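Local coordinates for putative secreted endoglycosylceramidase (Rhodococcus hoagii, PDB 6JYZ), which probably hydrolyses the glycosidic bond between the sugar and the ceramide of galactosylceramide-type glycolipids, as a family 5 glycoside hydrolase acting as an endogalactosylceramidase, at residues V447-V452 and Y471-L476; G37-L42 and P414-V419. All blocks are in the same frame, centred on the assembly; numbering follows the deposited sequence.

Contact 1: residues V447-V452 and Y471-L476; sequences VNVADV and YSVTTL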
loop_
_atom_site.group_PDB
_atom_site.type_symbol
_atom_site.label_atom_id
_atom_site.label_comp_id
_atom_site.label_asym_id
_atom_site.label_seq_id
_atom_site.Cartn_x
_atom_site.Cartn_y
_atom_site.Cartn_z
ATOM N N VAL A 447 -9.762 -32.199 -1.559
ATOM C CA VAL A 447 -10.052 -33.172 -0.522
ATOM C C VAL A 447 -10.966 -32.547 0.483
ATOM O O VAL A 447 -10.595 -31.562 1.164
ATOM C CB VAL A 447 -8.750 -33.656 0.139
ATOM C CG1 VAL A 447 -9.050 -34.599 1.280
ATOM C CG2 VAL A 447 -7.847 -34.258 -0.911
ATOM N N ASN A 448 -12.174 -33.099 0.648
ATOM C CA ASN A 448 -13.173 -32.647 1.618
ATOM C C ASN A 448 -13.692 -31.263 1.324
ATOM O O ASN A 448 -13.866 -30.417 2.214
ATOM C CB ASN A 448 -12.744 -32.721 3.094
ATOM C CG ASN A 448 -12.173 -34.050 3.477
ATOM O OD1 ASN A 448 -12.653 -35.109 2.987
ATOM N ND2 ASN A 448 -11.194 -34.126 4.353
ATOM N N VAL A 449 -13.931 -30.990 0.061
ATOM C CA VAL A 449 -14.560 -29.770 -0.396
ATOM C C VAL A 449 -15.838 -30.161 -1.145
ATOM O O VAL A 449 -15.728 -30.828 -2.192
ATOM C CB VAL A 449 -13.611 -28.935 -1.258
ATOM C CG1 VAL A 449 -14.295 -27.591 -1.584
ATOM C CG2 VAL A 449 -12.275 -28.726 -0.521
ATOM N N ALA A 450 -16.990 -29.712 -0.629
ATOM C CA ALA A 450 -18.279 -29.998 -1.271
ATOM C C ALA A 450 -18.623 -28.907 -2.249
ATOM O O ALA A 450 -18.270 -27.751 -2.114
ATOM C CB ALA A 450 -19.329 -30.062 -0.203
ATOM N N ASP A 451 -19.422 -29.272 -3.270
ATOM C CA ASP A 451 -20.009 -28.302 -4.203
ATOM C C ASP A 451 -18.940 -27.468 -4.907
ATOM O O ASP A 451 -19.108 -26.292 -5.104
ATOM C CB ASP A 451 -21.124 -27.471 -3.560
ATOM C CG ASP A 451 -22.250 -28.402 -3.115
ATOM O OD1 ASP A 451 -22.510 -29.425 -3.827
ATOM O OD2 ASP A 451 -22.821 -28.149 -2.047
ATOM N N VAL A 452 -17.824 -28.105 -5.265
ATOM C CA VAL A 452 -16.789 -27.365 -5.965
ATOM C C VAL A 452 -17.295 -26.781 -7.272
ATOM O O VAL A 452 -17.938 -27.575 -8.045
ATOM C CB VAL A 452 -15.567 -28.235 -6.243
ATOM C CG1 VAL A 452 -14.664 -27.635 -7.295
ATOM C CG2 VAL A 452 -14.772 -28.434 -4.958
ATOM N N TYR A 471 -9.395 -29.797 5.055
ATOM C CA TYR A 471 -9.541 -29.772 3.625
ATOM C C TYR A 471 -8.254 -29.409 2.922
ATOM O O TYR A 471 -7.358 -28.824 3.575
ATOM C CB TYR A 471 -10.646 -28.810 3.179
ATOM C CG TYR A 471 -10.309 -27.359 3.523
ATOM C CD1 TYR A 471 -9.574 -26.563 2.622
ATOM C CD2 TYR A 471 -10.641 -26.838 4.752
ATOM C CE1 TYR A 471 -9.158 -25.282 3.013
ATOM C CE2 TYR A 471 -10.265 -25.538 5.135
ATOM C CZ TYR A 471 -9.503 -24.813 4.258
ATOM O OH TYR A 471 -9.156 -23.510 4.649
ATOM N N SER A 472 -8.142 -29.689 1.660
ATOM C CA SER A 472 -7.012 -29.204 0.897
ATOM C C SER A 472 -7.442 -29.036 -0.530
ATOM O O SER A 472 -8.354 -29.719 -1.041
ATOM C CB SER A 472 -5.789 -30.067 1.036
ATOM O OG SER A 472 -6.104 -31.395 0.488
ATOM N N VAL A 473 -6.792 -28.141 -1.244
ATOM C CA VAL A 473 -6.999 -27.913 -2.658
ATOM C C VAL A 473 -5.633 -27.821 -3.280
ATOM O O VAL A 473 -4.890 -26.828 -3.018
ATOM C CB VAL A 473 -7.832 -26.649 -2.994
ATOM C CG1 VAL A 473 -8.006 -26.562 -4.487
ATOM C CG2 VAL A 473 -9.132 -26.646 -2.239
ATOM N N THR A 474 -5.180 -28.806 -4.049
ATOM C CA THR A 474 -3.801 -28.859 -4.510
ATOM C C THR A 474 -3.803 -29.149 -5.999
ATOM O O THR A 474 -4.753 -29.619 -6.652
ATOM C CB THR A 474 -2.887 -29.616 -3.506
ATOM O OG1 THR A 474 -3.332 -30.945 -3.425
ATOM C CG2 THR A 474 -2.880 -29.193 -2.044
ATOM N N THR A 475 -2.727 -28.765 -6.650
ATOM C CA THR A 475 -2.491 -29.338 -7.983
ATOM C C THR A 475 -2.107 -30.821 -7.957
ATOM O O THR A 475 -1.405 -31.355 -7.078
ATOM C CB THR A 475 -1.401 -28.585 -8.730
ATOM O OG1 THR A 475 -0.243 -28.775 -7.962
ATOM C CG2 THR A 475 -1.636 -27.087 -8.610
ATOM N N LEU A 476 -2.675 -31.502 -8.961
ATOM C CA LEU A 476 -2.610 -32.957 -9.112
ATOM C C LEU A 476 -1.172 -33.413 -9.397
ATOM O O LEU A 476 -0.575 -32.819 -10.333
ATOM C CB LEU A 476 -3.516 -33.244 -10.298
ATOM C CG LEU A 476 -4.984 -33.242 -9.918
ATOM C CD1 LEU A 476 -5.824 -33.622 -11.113
ATOM C CD2 LEU A 476 -5.222 -34.198 -8.757
#

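Contact 2: residues G37-L42 and P414-V419; sequences GRTVLL and PGLTEV. With EDO (1,2-ethanediol), chain F.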
loop_
_atom_site.group_PDB
_atom_site.type_symbol
_atom_site.label_atom_id
_atom_site.label_comp_id
_atom_site.label_asym_id
_atom_site.label_seq_id
_atom_site.Cartn_x
_atom_site.Cartn_y
_atom_site.Cartn_z
ATOM N N GLY A 37 -15.636 -15.635 9.503
ATOM C CA GLY A 37 -14.559 -16.412 10.097
ATOM C C GLY A 37 -13.474 -16.851 9.105
ATOM O O GLY A 37 -12.556 -17.526 9.574
ATOM N N ARG A 38 -13.561 -16.508 7.841
ATOM C CA ARG A 38 -12.568 -16.982 6.888
ATOM C C ARG A 38 -11.296 -16.158 6.938
ATOM O O ARG A 38 -11.351 -14.949 7.190
ATOM C CB ARG A 38 -13.120 -16.865 5.482
ATOM C CG ARG A 38 -14.412 -17.698 5.423
ATOM C CD ARG A 38 -15.055 -17.667 4.068
ATOM N NE ARG A 38 -15.325 -16.326 3.622
ATOM C CZ ARG A 38 -15.636 -16.054 2.384
ATOM N NH1 ARG A 38 -15.717 -17.033 1.479
ATOM N NH2 ARG A 38 -15.848 -14.803 1.977
ATOM N N THR A 39 -10.155 -16.806 6.828
ATOM C CA THR A 39 -8.882 -16.118 6.691
ATOM C C THR A 39 -8.803 -15.502 5.309
ATOM O O THR A 39 -9.041 -16.181 4.288
ATOM C CB THR A 39 -7.754 -17.129 6.858
ATOM O OG1 THR A 39 -7.897 -17.739 8.135
ATOM C CG2 THR A 39 -6.411 -16.463 6.751
ATOM N N VAL A 40 -8.456 -14.209 5.227
ATOM C CA VAL A 40 -8.450 -13.488 3.978
ATOM C C VAL A 40 -7.036 -13.117 3.589
ATOM O O VAL A 40 -6.363 -12.438 4.384
ATOM C CB VAL A 40 -9.410 -12.279 4.063
ATOM C CG1 VAL A 40 -9.297 -11.444 2.785
ATOM C CG2 VAL A 40 -10.853 -12.765 4.253
ATOM N N LEU A 41 -6.620 -13.392 2.362
ATOM C CA LEU A 41 -5.368 -12.897 1.839
ATOM C C LEU A 41 -5.703 -11.772 0.885
ATOM O O LEU A 41 -6.369 -11.969 -0.146
ATOM C CB LEU A 41 -4.608 -14.033 1.103
ATOM C CG LEU A 41 -4.120 -15.203 1.972
ATOM C CD1 LEU A 41 -3.394 -16.202 1.102
ATOM C CD2 LEU A 41 -3.194 -14.706 3.108
ATOM N N LEU A 42 -5.171 -10.599 1.210
ATOM C CA LEU A 42 -5.400 -9.377 0.449
ATOM C C LEU A 42 -4.166 -9.129 -0.388
ATOM O O LEU A 42 -3.147 -8.608 0.161
ATOM C CB LEU A 42 -5.690 -8.195 1.380
ATOM C CG LEU A 42 -6.994 -8.292 2.179
ATOM C CD1 LEU A 42 -7.015 -7.147 3.185
ATOM C CD2 LEU A 42 -8.195 -8.247 1.221
ATOM N N PRO A 414 -11.645 -20.880 5.307
ATOM C CA PRO A 414 -11.870 -21.017 6.740
ATOM C C PRO A 414 -10.758 -21.810 7.408
ATOM O O PRO A 414 -10.367 -22.895 6.948
ATOM C CB PRO A 414 -13.206 -21.798 6.846
ATOM C CG PRO A 414 -13.208 -22.578 5.639
ATOM C CD PRO A 414 -12.558 -21.743 4.513
ATOM N N GLY A 415 -10.180 -21.322 8.490
ATOM C CA GLY A 415 -9.147 -22.065 9.201
ATOM C C GLY A 415 -7.972 -22.361 8.300
ATOM O O GLY A 415 -7.370 -23.418 8.456
ATOM N N LEU A 416 -7.527 -21.450 7.416
ATOM C CA LEU A 416 -6.368 -21.686 6.581
ATOM C C LEU A 416 -5.157 -22.011 7.436
ATOM O O LEU A 416 -4.885 -21.295 8.411
ATOM C CB LEU A 416 -6.115 -20.400 5.795
ATOM C CG LEU A 416 -5.019 -20.452 4.773
ATOM C CD1 LEU A 416 -5.335 -21.391 3.592
ATOM C CD2 LEU A 416 -4.769 -19.030 4.258
ATOM N N THR A 417 -4.407 -23.048 7.062
ATOM C CA THR A 417 -3.185 -23.408 7.788
ATOM C C THR A 417 -1.950 -23.331 6.930
ATOM O O THR A 417 -0.867 -23.107 7.520
ATOM C CB THR A 417 -3.291 -24.763 8.496
ATOM O OG1 THR A 417 -3.551 -25.715 7.473
ATOM C CG2 THR A 417 -4.357 -24.799 9.581
ATOM N N GLU A 418 -2.004 -23.561 5.630
ATOM C CA GLU A 418 -0.800 -23.583 4.839
ATOM C C GLU A 418 -1.147 -23.126 3.441
ATOM O O GLU A 418 -2.190 -23.502 2.884
ATOM C CB GLU A 418 -0.279 -25.021 4.741
ATOM C CG GLU A 418 0.356 -25.553 5.988
ATOM C CD GLU A 418 0.995 -26.937 5.855
ATOM O OE1 GLU A 418 1.389 -27.314 4.724
ATOM O OE2 GLU A 418 1.098 -27.627 6.902
ATOM N N VAL A 419 -0.261 -22.366 2.841
ATOM C CA VAL A 419 -0.338 -21.911 1.494
ATOM C C VAL A 419 0.997 -22.156 0.823
ATOM O O VAL A 419 2.034 -21.714 1.370
ATOM C CB VAL A 419 -0.666 -20.391 1.413
ATOM C CG1 VAL A 419 -0.798 -19.950 -0.014
ATOM C CG2 VAL A 419 -1.932 -20.097 2.188
HETATM C C1 EDO F . 0.212 -26.794 1.309
HETATM O O1 EDO F . -0.075 -27.507 2.508
HETATM C C2 EDO F . -0.318 -27.583 0.200
HETATM O O2 EDO F . -0.094 -28.982 0.268
HETATM O O HOH W 1 -10.102 -18.653 9.480
HETATM O O HOH W 2 -5.646 -18.770 9.216
#

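Contact 1: residues V447-V452 and Y471-L476
V447 and S472 face each other as an antiparallel hydrogen-bonded pair, and two backbone hydrogen bonds join them. V447 N donates to S472 O at 2.9 Å, with the donor tilted 18° from the carbonyl plane. The return bond, from S472 N to V447 O at 3.1 Å, lies in the carbonyl plane on a lone pair. The same V447 O is also approached by Y471 CA at 3.2 Å in a CA-H...O contact, an addition common between antiparallel strands.

Among the side chains, V447 and S472 share one face of the sheet, where S472 OG lies 3.5 Å from V447 CB and a little farther from the CG2 branch. Apolar packing follows at V449. Its CG2 meets Y471 CB at 4.0 Å and V473 CG2 at 4.1 Å. The Y471 ring itself leads away from this valine: with chi1 at 65°, CG sits between the backbone N and the carbonyl carbon, and the hydroxyl goes on to hydrogen-bond P414 O. I432 touches both V449 and Y471 from strand 431-437.

Past the bridge, N448 has positive phi and psi as the chain leaves strand 444-447, and its ND2 bonds to E470 O. The chain then turns a corner at D451 into strand 452-457, a crossing from one sheet to the other typical of a beta sandwich, here the C-terminal one, with V449 packed on the side of Y471 and V473.

Contact 2: residues G37-L42 and P414-V419
T39 and L416 meet with their side chains at about a right angle, CB against CB at 3.8 Å. The leucine has CG anti to its backbone N (chi1 -175°), which brings its CD2 to 3.9 Å from T39 CG2, the threonine branch that, with CB, faces the leucine. The hydroxyl branch serves water instead. One water joins T39 OG1 to G37 O and G415 N, accepting from the latter at 2.8 Å; a second spans T39 OG1 and L416 O. These waters bridge two segments that have no direct hydrogen bond between them.

Farther along, L41 also points toward the other segment, and its CD1 lies 4.3 Å from V419 CG2, with L416 CD2 slightly more distant. R38 turns its end elsewhere: its guanidinium forms salt bridges with D34 through NE and with E433 through NH1.

Segment 37-42, within the glycoside hydrolase family 5 part, here meets the start of the C-terminal beta strands. Strand 409-414 pairs directly with strand 38-47, through backbone bonds of T39 to A413 and L41 to R411. Beyond P414 the chain bends at G415, which has positive phi, and continues as strand 416-420 beside strand 423-428, where T417 and E418 both face R425 in a classic beta bulge.

Contacts 1 and 2 lie 15 Å apart, centre to centre, and touch where Y471 OH reaches P414 O at 2.7 Å, probably as a hydrogen bond. In the antiparallel four-stranded sheet, strand 416-420 of contact 2 and strand 444-447 of contact 1 are the outermost strands within the chain, with 423-428 and 471-475 between them. Segment 37-42 stands apart from that sheet and belongs to the family 5 glycoside hydrolase part, so contact 2 faces that part while contact 1 lies farther out in the beta domain. R425 ties the two contacts further, touching S472 and E418 and hydrogen-bonding an ethanediol, probably from the crystallisation liquor, whose O1 also donates a hydrogen bond to E418 OE1.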